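Long-range contacts in serine protease inhibitor 4, isoform B (Drosophila melanogaster, PDB 4P0F), which belongs to the serpin family and probably inhibits serine proteases, perhaps also cysteine proteases, here captured in its cleaved form: residues A46-L50 and L112-F117; Y103-F109 and K303-E309. All coordinates share one frame; numbering follows the deposited sequence.

In the fold
Both contacts use helix 107-115 and lie on the same side of the chain's centre. Their centres are about 13 Å apart. Along the chain the segments alternate: 46-50, 103-109, 112-117, then 303-309. Interaction 1 packs the later part of this helix, and the turn after it, against helix 38-49 in the buried interior. Interaction 2 ties the start of the helix, and the chain leading into it, to the loop before strand 311-324. The two meet where Phe109 packs on Met47 and Leu50, and Met304 reaches the backbone of Ala48. Helix 107-115 is thus held at both ends where it lies on strand 91-100 of the serpin's central sheet; the segments it packs against also reach strand 161-174.

Interaction 1 of 2, residues A46-L50 and L112-F117; sequences AMARL and LLSKQF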
# COMPACT_ATOMS: atom_id res chain seq x y z
N ALA A 46 3.14 -0.96 -12.30
CA ALA A 46 2.79 -1.82 -13.42
C ALA A 46 2.23 -0.99 -14.58
O ALA A 46 2.49 -1.30 -15.74
CB ALA A 46 1.79 -2.89 -13.01
N MET A 47 1.46 0.04 -14.26
CA MET A 47 0.98 0.96 -15.30
C MET A 47 2.15 1.60 -16.02
O MET A 47 2.14 1.72 -17.25
CB MET A 47 0.05 2.03 -14.71
CG MET A 47 -1.33 1.49 -14.33
SD MET A 47 -2.54 2.76 -13.92
CE MET A 47 -1.90 3.33 -12.37
N ALA A 48 3.16 2.02 -15.26
CA ALA A 48 4.33 2.62 -15.89
C ALA A 48 5.04 1.59 -16.75
O ALA A 48 5.51 1.91 -17.85
CB ALA A 48 5.27 3.18 -14.85
N ARG A 49 5.09 0.34 -16.29
CA ARG A 49 5.77 -0.70 -17.07
C ARG A 49 5.16 -0.89 -18.46
O ARG A 49 5.87 -1.26 -19.41
CB ARG A 49 5.76 -2.04 -16.31
CG ARG A 49 6.48 -3.16 -17.03
CD ARG A 49 5.54 -3.99 -17.88
NE ARG A 49 6.24 -5.00 -18.67
CZ ARG A 49 6.61 -4.86 -19.95
NH1 ARG A 49 6.38 -3.74 -20.63
NH2 ARG A 49 7.21 -5.88 -20.55
N LEU A 50 3.87 -0.63 -18.60
CA LEU A 50 3.20 -0.77 -19.91
C LEU A 50 3.83 0.12 -20.97
O LEU A 50 3.75 -0.17 -22.16
CB LEU A 50 1.72 -0.43 -19.82
CG LEU A 50 0.85 -1.24 -18.86
CD1 LEU A 50 -0.58 -0.76 -19.01
CD2 LEU A 50 0.97 -2.73 -19.13
N LEU A 112 -4.53 -0.21 -23.06
CA LEU A 112 -4.31 -1.09 -21.92
C LEU A 112 -4.66 -0.38 -20.62
O LEU A 112 -5.27 -0.96 -19.73
CB LEU A 112 -2.86 -1.57 -21.86
CG LEU A 112 -2.43 -2.54 -22.97
CD1 LEU A 112 -0.96 -2.86 -22.83
CD2 LEU A 112 -3.25 -3.82 -22.95
N LEU A 113 -4.29 0.89 -20.51
CA LEU A 113 -4.62 1.63 -19.30
C LEU A 113 -6.13 1.75 -19.13
O LEU A 113 -6.65 1.55 -18.04
CB LEU A 113 -4.00 3.02 -19.31
CG LEU A 113 -2.50 3.14 -19.09
CD1 LEU A 113 -2.09 4.58 -19.31
CD2 LEU A 113 -2.08 2.67 -17.71
N SER A 114 -6.84 2.08 -20.21
CA SER A 114 -8.28 2.30 -20.13
C SER A 114 -9.06 1.00 -19.91
O SER A 114 -9.91 0.93 -19.02
CB SER A 114 -8.78 2.99 -21.40
OG SER A 114 -8.03 4.16 -21.67
N LYS A 115 -8.78 -0.02 -20.71
CA LYS A 115 -9.60 -1.23 -20.72
C LYS A 115 -9.24 -2.19 -19.59
O LYS A 115 -10.12 -2.85 -19.04
CB LYS A 115 -9.47 -1.97 -22.05
CG LYS A 115 -10.06 -1.25 -23.25
CD LYS A 115 -9.81 -2.05 -24.51
CE LYS A 115 -10.60 -1.52 -25.70
NZ LYS A 115 -10.30 -2.30 -26.93
N GLN A 116 -7.96 -2.27 -19.24
CA GLN A 116 -7.50 -3.26 -18.27
C GLN A 116 -7.28 -2.66 -16.88
O GLN A 116 -7.66 -3.27 -15.88
CB GLN A 116 -6.22 -3.92 -18.77
CG GLN A 116 -6.36 -4.57 -20.14
CD GLN A 116 -7.38 -5.69 -20.16
OE1 GLN A 116 -7.55 -6.41 -19.17
NE2 GLN A 116 -8.06 -5.85 -21.29
N PHE A 117 -6.66 -1.48 -16.81
CA PHE A 117 -6.45 -0.81 -15.52
C PHE A 117 -7.61 0.12 -15.18
O PHE A 117 -7.62 0.75 -14.12
CB PHE A 117 -5.13 -0.04 -15.51
CG PHE A 117 -3.93 -0.91 -15.29
CD1 PHE A 117 -3.30 -1.52 -16.37
CD2 PHE A 117 -3.43 -1.12 -14.02
CE1 PHE A 117 -2.20 -2.32 -16.18
CE2 PHE A 117 -2.32 -1.92 -13.83
CZ PHE A 117 -1.71 -2.53 -14.90
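Met47 and Leu113 mark the nearest approach of the two backbones, with Met47 CA 6.9 Å from Leu113 CA, and Leu50, about one turn on from Met47, lies opposite Leu112. No hydrogen bond crosses the contact, which is wholly apolar. Phe117 is central to it. Met47 lies over one face of its ring: Met47 CG is 3.6 Å from the ring centroid and 22° off the normal, a CH-pi contact. This carbon sits toward the rim, 3.4 Å from Phe117 CD2. Met47 SD is oblique to the same ring, 4.6 Å from its centroid, and adds a Met-aromatic contact. CG anti to the carbonyl carbon (chi1 -74°) puts this one carbon of Met47 against both the ring and Leu113; the Met47 and Leu113 side chains cross at about a right angle, and Met47 CG is 3.7 Å from Leu113 CD2. Leu50 sends one branch between its neighbours, its CD1 lying 3.6 Å from Phe117 CE1 and 3.7 Å from Leu112 CB. Ala46 CB approaches Phe117 CZ at 4.0 Å. An alanine in place of Phe117 would probably leave Met47 without its aromatic face and open a gap in front of Ala46 and Leu50. Helix 71-84 adds Phe78, which touches Ala46 and meets the Phe117 ring. Met47 and Leu113 reach Asn95 and Ile97 of strand 91-100, respectively, and Met47 also touches Leu165 of strand 161-174.

Interaction 2 of 2, residues Y103-F109 and K303-E309; sequences YQLRQEF and KMLQSPE
Tyr103 holds CG anti to its carbonyl carbon (chi1 -73°), which points the ring at Ser307 and Glu309. Tyr103 OH donates to Glu309 OE2 at 2.7 Å, on the syn side of the carboxylate, with ring and carboxylate planes 70° apart. Ser307 CB meets the ring at its edge. The other carboxylate oxygen, Glu309 OE1, forms a salt bridge with Arg162 of strand 161-174. At the far end, Phe109 CG lies anti to the backbone N (chi1 -175°). This sets one ring face against Met304, whose CG is 3.9 Å from Phe109 CZ. Between these ends Leu105 and Leu305 form a single antiparallel beta bridge as a non-hydrogen-bonded pair. The bonds flanking it are Gln306 N to Gln104 O, 3.0 Å, and Arg106 N to Met304 O, 2.9 Å. Both are nearly straight at the hydrogen; the first donor comes close to the line of the C=O bond, the second from above the carbonyl plane. Leu105 CD2 and Leu305 CD2 touch at 3.7 Å. A water accepts from both Gln104 N and Ser307 N. Arg106, at the N-cap position of helix 107-115, lays its CG 3.3 Å from Leu305 O, while its NH1 bonds to Gly302 O.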
# COMPACT_ATOMS: atom_id res chain seq x y z
N TYR A 103 0.59 16.61 -25.63
CA TYR A 103 1.18 15.29 -25.86
C TYR A 103 0.10 14.22 -25.93
O TYR A 103 -0.87 14.25 -25.18
CB TYR A 103 2.19 14.96 -24.75
CG TYR A 103 3.46 15.76 -24.90
CD1 TYR A 103 3.57 17.03 -24.37
CD2 TYR A 103 4.55 15.25 -25.61
CE1 TYR A 103 4.72 17.78 -24.53
CE2 TYR A 103 5.71 15.98 -25.75
CZ TYR A 103 5.79 17.25 -25.20
OH TYR A 103 6.93 18.00 -25.35
N GLN A 104 0.25 13.31 -26.89
CA GLN A 104 -0.69 12.22 -27.08
C GLN A 104 -0.07 10.91 -26.62
O GLN A 104 1.10 10.63 -26.90
CB GLN A 104 -1.08 12.11 -28.55
CG GLN A 104 -1.66 13.38 -29.13
CD GLN A 104 -2.27 13.17 -30.49
OE1 GLN A 104 -1.64 13.45 -31.52
NE2 GLN A 104 -3.50 12.67 -30.51
N LEU A 105 -0.85 10.12 -25.91
CA LEU A 105 -0.43 8.77 -25.53
C LEU A 105 -0.37 7.89 -26.75
O LEU A 105 -1.11 8.09 -27.71
CB LEU A 105 -1.40 8.17 -24.52
CG LEU A 105 -1.61 8.92 -23.20
CD1 LEU A 105 -2.51 8.11 -22.30
CD2 LEU A 105 -0.29 9.21 -22.52
N ARG A 106 0.53 6.90 -26.74
CA ARG A 106 0.51 5.88 -27.77
C ARG A 106 -0.74 5.03 -27.61
O ARG A 106 -1.22 4.84 -26.50
CB ARG A 106 1.78 5.03 -27.71
CG ARG A 106 3.02 5.82 -28.03
CD ARG A 106 4.24 4.96 -28.23
NE ARG A 106 4.19 4.18 -29.47
CZ ARG A 106 5.17 3.41 -29.91
NH1 ARG A 106 6.31 3.32 -29.24
NH2 ARG A 106 5.03 2.74 -31.05
N GLN A 107 -1.26 4.53 -28.72
CA GLN A 107 -2.54 3.82 -28.71
C GLN A 107 -2.56 2.61 -27.78
O GLN A 107 -3.49 2.45 -26.99
CB GLN A 107 -2.92 3.39 -30.13
CG GLN A 107 -4.32 2.79 -30.22
CD GLN A 107 -4.68 2.34 -31.62
OE1 GLN A 107 -4.11 2.82 -32.61
NE2 GLN A 107 -5.61 1.40 -31.72
N GLU A 108 -1.55 1.75 -27.84
CA GLU A 108 -1.57 0.53 -27.03
C GLU A 108 -1.50 0.84 -25.53
O GLU A 108 -2.23 0.24 -24.74
CB GLU A 108 -0.42 -0.40 -27.43
CG GLU A 108 -0.36 -1.71 -26.64
CD GLU A 108 -1.54 -2.64 -26.92
OE1 GLU A 108 -2.38 -2.31 -27.78
OE2 GLU A 108 -1.61 -3.72 -26.28
N PHE A 109 -0.62 1.76 -25.15
CA PHE A 109 -0.51 2.24 -23.77
C PHE A 109 -1.87 2.75 -23.28
O PHE A 109 -2.36 2.37 -22.21
CB PHE A 109 0.56 3.34 -23.70
CG PHE A 109 0.87 3.85 -22.31
CD1 PHE A 109 1.27 3.00 -21.31
CD2 PHE A 109 0.83 5.21 -22.05
CE1 PHE A 109 1.60 3.48 -20.05
CE2 PHE A 109 1.17 5.70 -20.81
CZ PHE A 109 1.55 4.83 -19.80
N LYS A 303 7.28 3.72 -25.07
CA LYS A 303 5.96 3.25 -25.44
C LYS A 303 4.85 4.05 -24.76
O LYS A 303 3.68 3.74 -24.94
CB LYS A 303 5.83 1.76 -25.13
CG LYS A 303 6.41 0.90 -26.27
CD LYS A 303 6.66 -0.55 -25.85
CE LYS A 303 5.42 -1.41 -25.97
NZ LYS A 303 5.69 -2.82 -25.53
N MET A 304 5.21 5.11 -24.04
CA MET A 304 4.22 5.96 -23.39
C MET A 304 3.59 6.99 -24.34
O MET A 304 2.37 7.05 -24.46
CB MET A 304 4.85 6.69 -22.20
CG MET A 304 5.11 5.78 -21.03
SD MET A 304 5.78 6.67 -19.61
CE MET A 304 5.41 5.49 -18.30
N LEU A 305 4.43 7.78 -25.01
CA LEU A 305 3.96 8.90 -25.82
C LEU A 305 4.29 8.76 -27.31
O LEU A 305 5.28 8.13 -27.68
CB LEU A 305 4.60 10.20 -25.32
CG LEU A 305 4.39 10.58 -23.86
CD1 LEU A 305 5.14 11.86 -23.56
CD2 LEU A 305 2.92 10.73 -23.55
N GLN A 306 3.50 9.39 -28.16
CA GLN A 306 3.81 9.38 -29.58
C GLN A 306 5.13 10.12 -29.83
O GLN A 306 5.88 9.79 -30.75
CB GLN A 306 2.67 10.00 -30.39
CG GLN A 306 1.38 9.22 -30.23
CD GLN A 306 0.26 9.72 -31.12
OE1 GLN A 306 0.37 10.76 -31.75
NE2 GLN A 306 -0.82 8.96 -31.17
N SER A 307 5.41 11.12 -29.01
CA SER A 307 6.65 11.88 -29.09
C SER A 307 7.88 11.02 -28.90
O SER A 307 7.90 10.18 -28.00
CB SER A 307 6.65 12.98 -28.02
OG SER A 307 7.94 13.56 -27.92
N PRO A 308 8.94 11.26 -29.69
CA PRO A 308 10.16 10.46 -29.49
C PRO A 308 11.06 10.94 -28.35
O PRO A 308 12.12 10.35 -28.14
CB PRO A 308 10.87 10.58 -30.84
CG PRO A 308 10.46 11.89 -31.35
CD PRO A 308 9.05 12.12 -30.89
N GLU A 309 10.64 11.96 -27.60
CA GLU A 309 11.40 12.45 -26.45
C GLU A 309 11.71 11.32 -25.48
O GLU A 309 10.79 10.67 -24.99
CB GLU A 309 10.65 13.53 -25.69
CG GLU A 309 10.47 14.83 -26.46
CD GLU A 309 9.56 15.81 -25.76
OE1 GLU A 309 9.25 15.59 -24.57
OE2 GLU A 309 9.15 16.80 -26.40
O HOH W 1 3.09 13.01 -28.04
O HOH W 2 2.32 1.78 -26.22